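Local coordinates for racemase (Pseudovibrio sp. JE062, PDB 3MKC), which is of unknown function but belongs to the mandelate racemase/muconate lactonizing branch of the enolase superfamily, combining an N-terminal capping domain with a TIM-type barrel domain, at residues Y353-P357 with I376-F382; N30-V34 with G46-P52; P125-L130 with H327-V332. One frame throughout, in Å; residues are numbered along the deposited sequence.

Contact 1: Y353-P357 with I376-F382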
loop_
_atom_site.group_PDB
_atom_site.type_symbol
_atom_site.label_atom_id
_atom_site.label_comp_id
_atom_site.label_asym_id
_atom_site.label_seq_id
_atom_site.Cartn_x
_atom_site.Cartn_y
_atom_site.Cartn_z
ATOM N N TYR A 353 9.374 14.273 -4.592
ATOM C CA TYR A 353 10.474 14.888 -3.845
ATOM C C TYR A 353 10.681 14.618 -2.350
ATOM O O TYR A 353 11.765 14.896 -1.839
ATOM C CB TYR A 353 10.410 16.410 -4.010
ATOM C CG TYR A 353 10.005 16.899 -5.383
ATOM C CD1 TYR A 353 10.741 16.560 -6.519
ATOM C CD2 TYR A 353 8.898 17.733 -5.541
ATOM C CE1 TYR A 353 10.382 17.047 -7.783
ATOM C CE2 TYR A 353 8.530 18.223 -6.794
ATOM C CZ TYR A 353 9.275 17.880 -7.909
ATOM O OH TYR A 353 8.914 18.377 -9.139
ATOM N N LEU A 354 9.685 14.092 -1.640
ATOM C CA LEU A 354 9.850 13.896 -0.195
ATOM C C LEU A 354 11.063 13.098 0.271
ATOM O O LEU A 354 11.784 13.540 1.168
ATOM C CB LEU A 354 8.589 13.295 0.426
ATOM C CG LEU A 354 8.630 13.222 1.953
ATOM C CD1 LEU A 354 8.833 14.615 2.543
ATOM C CD2 LEU A 354 7.329 12.611 2.455
ATOM N N VAL A 355 11.285 11.920 -0.303
ATOM C CA VAL A 355 12.438 11.119 0.094
ATOM C C VAL A 355 13.318 10.763 -1.088
ATOM O O VAL A 355 12.894 10.845 -2.245
ATOM C CB VAL A 355 12.038 9.809 0.808
ATOM C CG1 VAL A 355 11.475 10.117 2.187
ATOM C CG2 VAL A 355 11.038 9.040 -0.032
ATOM N N THR A 356 14.545 10.360 -0.780
ATOM C CA THR A 356 15.530 10.001 -1.794
ATOM C C THR A 356 16.361 8.833 -1.280
ATOM O O THR A 356 16.550 8.680 -0.076
ATOM C CB THR A 356 16.470 11.197 -2.078
ATOM O OG1 THR A 356 17.349 10.878 -3.166
ATOM C CG2 THR A 356 17.297 11.511 -0.850
ATOM N N PRO A 357 16.869 7.986 -2.186
ATOM C CA PRO A 357 16.713 8.049 -3.641
ATOM C C PRO A 357 15.479 7.291 -4.114
ATOM O O PRO A 357 14.759 6.702 -3.312
ATOM C CB PRO A 357 17.994 7.403 -4.137
ATOM C CG PRO A 357 18.189 6.306 -3.142
ATOM C CD PRO A 357 17.875 6.975 -1.813
ATOM N N ILE A 376 16.181 4.934 2.366
ATOM C CA ILE A 376 15.659 6.247 2.025
ATOM C C ILE A 376 15.996 7.274 3.087
ATOM O O ILE A 376 16.347 6.931 4.221
ATOM C CB ILE A 376 14.125 6.235 1.884
ATOM C CG1 ILE A 376 13.502 5.623 3.141
ATOM C CG2 ILE A 376 13.715 5.494 0.622
ATOM C CD1 ILE A 376 11.980 5.649 3.137
ATOM N N ASP A 377 15.882 8.540 2.706
ATOM C CA ASP A 377 16.128 9.629 3.632
ATOM C C ASP A 377 15.312 10.837 3.201
ATOM O O ASP A 377 14.973 10.993 2.022
ATOM C CB ASP A 377 17.613 9.982 3.679
ATOM C CG ASP A 377 18.029 10.557 5.023
ATOM O OD1 ASP A 377 17.146 10.762 5.886
ATOM O OD2 ASP A 377 19.239 10.804 5.217
ATOM N N LEU A 378 14.989 11.686 4.167
ATOM C CA LEU A 378 14.201 12.877 3.897
ATOM C C LEU A 378 14.974 13.917 3.112
ATOM O O LEU A 378 16.166 14.128 3.343
ATOM C CB LEU A 378 13.735 13.515 5.204
ATOM C CG LEU A 378 12.728 12.757 6.062
ATOM C CD1 LEU A 378 12.571 13.476 7.395
ATOM C CD2 LEU A 378 11.397 12.666 5.332
ATOM N N ASN A 379 14.278 14.563 2.186
ATOM C CA ASN A 379 14.859 15.625 1.384
ATOM C C ASN A 379 14.586 16.912 2.172
ATOM O O ASN A 379 13.526 17.524 2.034
ATOM C CB ASN A 379 14.173 15.673 0.024
ATOM C CG ASN A 379 14.633 16.837 -0.814
ATOM O OD1 ASN A 379 15.445 17.651 -0.373
ATOM N ND2 ASN A 379 14.114 16.928 -2.032
ATOM N N GLN A 380 15.548 17.314 2.997
ATOM C CA GLN A 380 15.393 18.496 3.842
ATOM C C GLN A 380 15.046 19.799 3.120
ATOM O O GLN A 380 14.188 20.548 3.587
ATOM C CB GLN A 380 16.648 18.696 4.691
ATOM C CG GLN A 380 17.070 17.458 5.462
ATOM C CD GLN A 380 18.201 17.736 6.434
ATOM O OE1 GLN A 380 19.217 18.333 6.072
ATOM N NE2 GLN A 380 18.032 17.295 7.676
ATOM N N GLU A 381 15.707 20.082 2.000
ATOM C CA GLU A 381 15.414 21.310 1.262
ATOM C C GLU A 381 13.932 21.367 0.908
ATOM O O GLU A 381 13.303 22.422 0.974
ATOM C CB GLU A 381 16.231 21.393 -0.033
ATOM C CG GLU A 381 17.721 21.621 0.153
ATOM C CD GLU A 381 18.398 22.085 -1.133
ATOM O OE1 GLU A 381 18.293 21.377 -2.157
ATOM O OE2 GLU A 381 19.034 23.161 -1.121
ATOM N N PHE A 382 13.378 20.222 0.530
ATOM C CA PHE A 382 11.975 20.161 0.162
ATOM C C PHE A 382 11.068 20.427 1.359
ATOM O O PHE A 382 10.134 21.220 1.269
ATOM C CB PHE A 382 11.637 18.798 -0.432
ATOM C CG PHE A 382 10.239 18.710 -0.948
ATOM C CD1 PHE A 382 9.853 19.458 -2.054
ATOM C CD2 PHE A 382 9.296 17.914 -0.308
ATOM C CE1 PHE A 382 8.546 19.420 -2.516
ATOM C CE2 PHE A 382 7.984 17.868 -0.761
ATOM C CZ PHE A 382 7.605 18.620 -1.867
#
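Val355 and Thr356 pair antiparallel with Leu378 and Asp377 in a short two-stranded ribbon. Thr356 and Asp377 form the hydrogen-bonded pair, with Thr356 N 2.9 Å from Asp377 O and a second bond back from Asp377 N to Thr356 O. Val355 and Leu378 form the neighbouring non-hydrogen-bonded pair; their CB atoms diverge, yet Val355 CG1 and Leu378 CD2 still meet at 4.0 Å. Just past the ribbon, Asn379 N bonds Leu354 O at 2.9 Å. Asn379 has CG anti to its backbone N (chi1 174°), and this turns the amide toward Tyr353. Its ND2 reaches Tyr353 O at 3.1 Å, nearly in the amide plane. Its OD1 makes a weak N-capping bond with Phe382 N, so the two ends of one amide serve both segments. The Phe382 ring then takes Tyr353 CB over one face, a CH-pi contact of 3.8 Å to the centroid. The two rings lie oblique, with Tyr353 CD2 3.5 Å from Phe382 CE1. Asp377 OD1 bonds Leu378 N and also Tyr43 OH, while Leu378 lies on Leu45 of strand 43-48. The arrangement is a small antiparallel ribbon leading into an N-capped C-terminal helix, laid against strands 29-38 and 43-48 of the N-terminal domain.

Contact 2: N30-V34 with G46-P52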
loop_
_atom_site.group_PDB
_atom_site.type_symbol
_atom_site.label_atom_id
_atom_site.label_comp_id
_atom_site.label_asym_id
_atom_site.label_seq_id
_atom_site.Cartn_x
_atom_site.Cartn_y
_atom_site.Cartn_z
ATOM N N ASN A 30 -0.715 14.954 0.783
ATOM C CA ASN A 30 -0.163 15.060 2.111
ATOM C C ASN A 30 0.169 13.695 2.672
ATOM O O ASN A 30 -0.187 12.662 2.105
ATOM C CB ASN A 30 -1.147 15.783 3.039
ATOM C CG ASN A 30 -2.490 15.084 3.120
ATOM O OD1 ASN A 30 -2.560 13.893 3.414
ATOM N ND2 ASN A 30 -3.562 15.824 2.862
ATOM N N THR A 31 0.877 13.706 3.790
ATOM C CA THR A 31 1.242 12.485 4.461
ATOM C C THR A 31 1.695 12.841 5.864
ATOM O O THR A 31 1.719 14.017 6.255
ATOM C CB THR A 31 2.381 11.742 3.730
ATOM O OG1 THR A 31 2.537 10.440 4.306
ATOM C CG2 THR A 31 3.704 12.505 3.862
ATOM N N VAL A 32 2.029 11.817 6.629
ATOM C CA VAL A 32 2.501 12.020 7.974
ATOM C C VAL A 32 3.739 11.167 8.127
ATOM O O VAL A 32 3.654 9.947 8.241
ATOM C CB VAL A 32 1.450 11.597 9.003
ATOM C CG1 VAL A 32 1.950 11.890 10.394
ATOM C CG2 VAL A 32 0.149 12.330 8.730
ATOM N N VAL A 33 4.897 11.811 8.093
ATOM C CA VAL A 33 6.143 11.082 8.244
ATOM C C VAL A 33 6.319 10.688 9.696
ATOM O O VAL A 33 6.040 11.476 10.600
ATOM C CB VAL A 33 7.354 11.939 7.830
ATOM C CG1 VAL A 33 8.645 11.169 8.085
ATOM C CG2 VAL A 33 7.241 12.321 6.366
ATOM N N VAL A 34 6.754 9.455 9.921
ATOM C CA VAL A 34 7.006 8.984 11.267
ATOM C C VAL A 34 8.510 8.763 11.389
ATOM O O VAL A 34 9.082 7.931 10.682
ATOM C CB VAL A 34 6.286 7.658 11.557
ATOM C CG1 VAL A 34 6.670 7.160 12.948
ATOM C CG2 VAL A 34 4.783 7.849 11.448
ATOM N N GLY A 46 8.969 6.152 8.352
ATOM C CA GLY A 46 7.778 5.430 7.947
ATOM C C GLY A 46 6.739 6.496 7.690
ATOM O O GLY A 46 7.038 7.679 7.806
ATOM N N GLU A 47 5.528 6.114 7.312
ATOM C CA GLU A 47 4.502 7.119 7.114
ATOM C C GLU A 47 3.130 6.515 7.369
ATOM O O GLU A 47 2.919 5.315 7.165
ATOM C CB GLU A 47 4.596 7.748 5.715
ATOM C CG GLU A 47 4.124 6.899 4.564
ATOM C CD GLU A 47 4.331 7.587 3.224
ATOM O OE1 GLU A 47 4.383 8.835 3.187
ATOM O OE2 GLU A 47 4.432 6.881 2.204
ATOM N N ALA A 48 2.219 7.355 7.851
ATOM C CA ALA A 48 0.863 6.937 8.177
ATOM C C ALA A 48 -0.180 7.630 7.310
ATOM O O ALA A 48 -0.013 8.789 6.925
ATOM C CB ALA A 48 0.585 7.225 9.649
ATOM N N ASP A 49 -1.260 6.915 7.006
ATOM C CA ASP A 49 -2.337 7.476 6.198
ATOM C C ASP A 49 -3.262 8.271 7.127
ATOM O O ASP A 49 -3.071 8.261 8.347
ATOM C CB ASP A 49 -3.104 6.343 5.511
ATOM C CG ASP A 49 -3.960 6.829 4.359
ATOM O OD1 ASP A 49 -3.690 7.922 3.819
ATOM O OD2 ASP A 49 -4.899 6.104 3.984
ATOM N N GLY A 50 -4.240 8.961 6.544
ATOM C CA GLY A 50 -5.188 9.747 7.322
ATOM C C GLY A 50 -4.921 11.244 7.324
ATOM O O GLY A 50 -3.829 11.692 6.964
ATOM N N SER A 51 -5.918 12.026 7.728
ATOM C CA SER A 51 -5.755 13.475 7.788
ATOM C C SER A 51 -4.564 13.758 8.699
ATOM O O SER A 51 -4.567 13.391 9.871
ATOM C CB SER A 51 -7.017 14.127 8.351
ATOM O OG SER A 51 -8.115 13.950 7.473
ATOM N N PRO A 52 -3.523 14.410 8.164
ATOM C CA PRO A 52 -2.331 14.718 8.963
ATOM C C PRO A 52 -2.616 15.329 10.332
ATOM O O PRO A 52 -2.029 14.917 11.328
ATOM C CB PRO A 52 -1.544 15.661 8.057
ATOM C CG PRO A 52 -1.875 15.147 6.686
ATOM C CD PRO A 52 -3.372 14.894 6.780
#
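Strands 30-34 and 46-48 run antiparallel, at 142° between their directions. Val34 and Gly46 form a hydrogen-bonded pair, with Val34 N 2.8 Å from Gly46 O and Gly46 N 2.9 Å from Val34 O. Val33 and Glu47 are a non-hydrogen-bonded pair, and Ala48 N bonds Val32 O at 3.0 Å. Val32 N is buried without a partner in the model. On the face that carries Val33 and Glu47, Thr31 OG1 donates to Glu47 OE1 at 2.7 Å, coming from above the carboxylate plane. Glu47 reaches it through a chain extended beyond CG. OE1 is also bonded to Thr318 OG1 and OE2 to Thr321 OG1, so three hydroxyls grip this buried carboxylate and fix its rotation. The start of helix 319-331 lies beside it and probably adds a favourable field. Past the strand, the chain turns back at Gly50 and sets Pro52 against strand 30-34. Val32 CG2 touches Pro52 CA at 3.5 Å. The amide of Asn30 crosses the ring, with CG 3.6 Å from Pro52 CG. This is a beta hairpin, strands 29-38 and 43-48, followed by the turn into helix 52-59. It belongs to the three-stranded antiparallel sheet of the capping domain typical of the enolase superfamily.

Contact 3: P125-L130 with H327-V332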
loop_
_atom_site.group_PDB
_atom_site.type_symbol
_atom_site.label_atom_id
_atom_site.label_comp_id
_atom_site.label_asym_id
_atom_site.label_seq_id
_atom_site.Cartn_x
_atom_site.Cartn_y
_atom_site.Cartn_z
ATOM N N PRO A 125 19.412 -4.641 4.764
ATOM C CA PRO A 125 18.191 -4.146 4.122
ATOM C C PRO A 125 16.955 -4.695 4.819
ATOM O O PRO A 125 16.992 -5.780 5.398
ATOM C CB PRO A 125 18.322 -4.648 2.686
ATOM C CG PRO A 125 19.163 -5.880 2.830
ATOM C CD PRO A 125 20.203 -5.461 3.832
ATOM N N ALA A 126 15.866 -3.942 4.754
ATOM C CA ALA A 126 14.622 -4.345 5.397
ATOM C C ALA A 126 14.120 -5.728 4.986
ATOM O O ALA A 126 13.701 -6.507 5.837
ATOM C CB ALA A 126 13.545 -3.298 5.138
ATOM N N TYR A 127 14.157 -6.040 3.693
ATOM C CA TYR A 127 13.658 -7.333 3.240
ATOM C C TYR A 127 14.372 -8.527 3.876
ATOM O O TYR A 127 13.806 -9.622 3.959
ATOM C CB TYR A 127 13.697 -7.411 1.702
ATOM C CG TYR A 127 15.048 -7.719 1.098
ATOM C CD1 TYR A 127 15.511 -9.027 1.025
ATOM C CD2 TYR A 127 15.870 -6.701 0.610
ATOM C CE1 TYR A 127 16.751 -9.325 0.487
ATOM C CE2 TYR A 127 17.119 -6.988 0.066
ATOM C CZ TYR A 127 17.550 -8.304 0.008
ATOM O OH TYR A 127 18.774 -8.608 -0.537
ATOM N N GLN A 128 15.601 -8.332 4.349
ATOM C CA GLN A 128 16.313 -9.435 4.980
ATOM C C GLN A 128 15.788 -9.649 6.395
ATOM O O GLN A 128 15.759 -10.774 6.881
ATOM C CB GLN A 128 17.820 -9.181 4.993
ATOM C CG GLN A 128 18.400 -9.081 3.592
ATOM C CD GLN A 128 19.910 -9.163 3.567
ATOM O OE1 GLN A 128 20.585 -8.683 4.474
ATOM N NE2 GLN A 128 20.451 -9.761 2.511
ATOM N N LEU A 129 15.359 -8.571 7.045
ATOM C CA LEU A 129 14.796 -8.686 8.387
ATOM C C LEU A 129 13.446 -9.398 8.264
ATOM O O LEU A 129 12.982 -10.029 9.210
ATOM C CB LEU A 129 14.595 -7.305 9.024
ATOM C CG LEU A 129 15.853 -6.471 9.295
ATOM C CD1 LEU A 129 15.457 -5.157 9.975
ATOM C CD2 LEU A 129 16.818 -7.255 10.172
ATOM N N LEU A 130 12.821 -9.294 7.094
ATOM C CA LEU A 130 11.535 -9.956 6.861
ATOM C C LEU A 130 11.700 -11.400 6.378
ATOM O O LEU A 130 10.713 -12.065 6.067
ATOM C CB LEU A 130 10.694 -9.170 5.855
ATOM C CG LEU A 130 10.015 -7.901 6.382
ATOM C CD1 LEU A 130 9.643 -6.985 5.231
ATOM C CD2 LEU A 130 8.790 -8.284 7.196
ATOM N N HIS A 327 10.516 -3.806 -0.668
ATOM C CA HIS A 327 11.054 -4.744 0.305
ATOM C C HIS A 327 10.001 -5.795 0.598
ATOM O O HIS A 327 10.317 -6.972 0.773
ATOM C CB HIS A 327 11.470 -4.003 1.575
ATOM C CG HIS A 327 12.757 -3.257 1.433
ATOM N ND1 HIS A 327 13.965 -3.772 1.850
ATOM C CD2 HIS A 327 13.032 -2.041 0.899
ATOM C CE1 HIS A 327 14.927 -2.907 1.580
ATOM N NE2 HIS A 327 14.387 -1.848 1.002
ATOM N N TYR A 328 8.748 -5.357 0.643
ATOM C CA TYR A 328 7.623 -6.261 0.875
ATOM C C TYR A 328 7.549 -7.326 -0.225
ATOM O O TYR A 328 7.518 -8.529 0.051
ATOM C CB TYR A 328 6.306 -5.474 0.894
ATOM C CG TYR A 328 5.091 -6.372 0.778
ATOM C CD1 TYR A 328 4.560 -7.005 1.898
ATOM C CD2 TYR A 328 4.542 -6.673 -0.473
ATOM C CE1 TYR A 328 3.518 -7.927 1.777
ATOM C CE2 TYR A 328 3.505 -7.592 -0.605
ATOM C CZ TYR A 328 3.000 -8.219 0.524
ATOM O OH TYR A 328 2.006 -9.165 0.404
ATOM N N GLN A 329 7.541 -6.886 -1.480
ATOM C CA GLN A 329 7.428 -7.834 -2.583
ATOM C C GLN A 329 8.565 -8.844 -2.634
ATOM O O GLN A 329 8.363 -9.988 -3.024
ATOM C CB GLN A 329 7.324 -7.107 -3.928
ATOM C CG GLN A 329 6.953 -8.039 -5.083
ATOM C CD GLN A 329 5.508 -8.523 -5.014
ATOM O OE1 GLN A 329 4.833 -8.368 -3.996
ATOM N NE2 GLN A 329 5.033 -9.124 -6.101
ATOM N N PHE A 330 9.763 -8.432 -2.239
ATOM C CA PHE A 330 10.889 -9.357 -2.255
ATOM C C PHE A 330 10.814 -10.450 -1.192
ATOM O O PHE A 330 11.004 -11.630 -1.490
ATOM C CB PHE A 330 12.206 -8.595 -2.085
ATOM C CG PHE A 330 12.834 -8.185 -3.385
ATOM C CD1 PHE A 330 13.425 -9.138 -4.212
ATOM C CD2 PHE A 330 12.808 -6.855 -3.799
ATOM C CE1 PHE A 330 13.981 -8.773 -5.442
ATOM C CE2 PHE A 330 13.360 -6.482 -5.026
ATOM C CZ PHE A 330 13.947 -7.449 -5.849
ATOM N N ALA A 331 10.512 -10.062 0.042
ATOM C CA ALA A 331 10.492 -11.027 1.137
ATOM C C ALA A 331 9.139 -11.611 1.526
ATOM O O ALA A 331 9.076 -12.730 2.031
ATOM C CB ALA A 331 11.127 -10.401 2.363
ATOM N N VAL A 332 8.076 -10.854 1.294
ATOM C CA VAL A 332 6.732 -11.269 1.699
ATOM C C VAL A 332 5.751 -11.560 0.573
ATOM O O VAL A 332 4.974 -12.514 0.659
ATOM C CB VAL A 332 6.102 -10.184 2.601
ATOM C CG1 VAL A 332 4.811 -10.697 3.224
ATOM C CG2 VAL A 332 7.104 -9.762 3.673
HETATM O O HOH W 1 8.644 -13.163 5.059
#
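Tyr127 and His327 make the one direct hydrogen bond between the short helix 126-129 and the last turns of helix 319-331. His327 has CG anti to its carbonyl carbon (chi1 -76°), which carries the imidazole out to the neighbouring helix. Its ND1 accepts from Tyr127 N at 2.9 Å, with the donor near the ring plane but the bond bent to 141°. That amide sits in the first turn of the short helix, where the helix itself supplies no acceptor. Ala126 CB packs obliquely by the same ring, 3.3 Å from His327 ND1, and Pro125 CB lies at its edge. Tyr127 holds CG between its backbone N and carbonyl carbon (chi1 80°). The phenol thus stands beside the imidazole, and its edge atom CD2 lies 3.7 Å from His327 ND1. Phe330 joins as the third ring of an aromatic cluster in which Tyr127 is oblique to both partners. Tyr127 CB is 4.2 Å from Phe330 CB, while the Phe330 ring leads away to Val138 and Lys368. Ala331 CB fits closely into the angle between the helices, 3.2 Å from Tyr127 O and 3.7 Å from Leu130 CB. Leu130 CD1 then reaches Val332 CG2 at 4.1 Å, and Leu130 also touches Tyr115 of helix 102-122. Such helix-end packing joins the two domains. The Pro-Ala-Tyr-Gln-Leu-Leu segment follows the long helix of the capping domain and seats against a helix of the barrel domain, before the chain enters barrel strand 137-143.

Overall arrangement
Contacts 1 and 2 are direct neighbours, with centres 15 Å apart. Leu354 CD2 of contact 1 packs 3.9 Å from both Thr31 CG2 and Val33 CG2 of contact 2, so the returning C-terminal ribbon lies against the N-terminal hairpin. Contact 3 stands apart: its centre is about 22 Å from each of the other two, and its nearest atoms are about 7 Å from contact 1 and 11 Å from contact 2. Helix 319-331 ties all three together. Its first residues, Ile320 and Thr321, meet Val355, Ile376, Val33 and Glu47, while its far end forms contact 3. The capping domain therefore meets this helix at both ends.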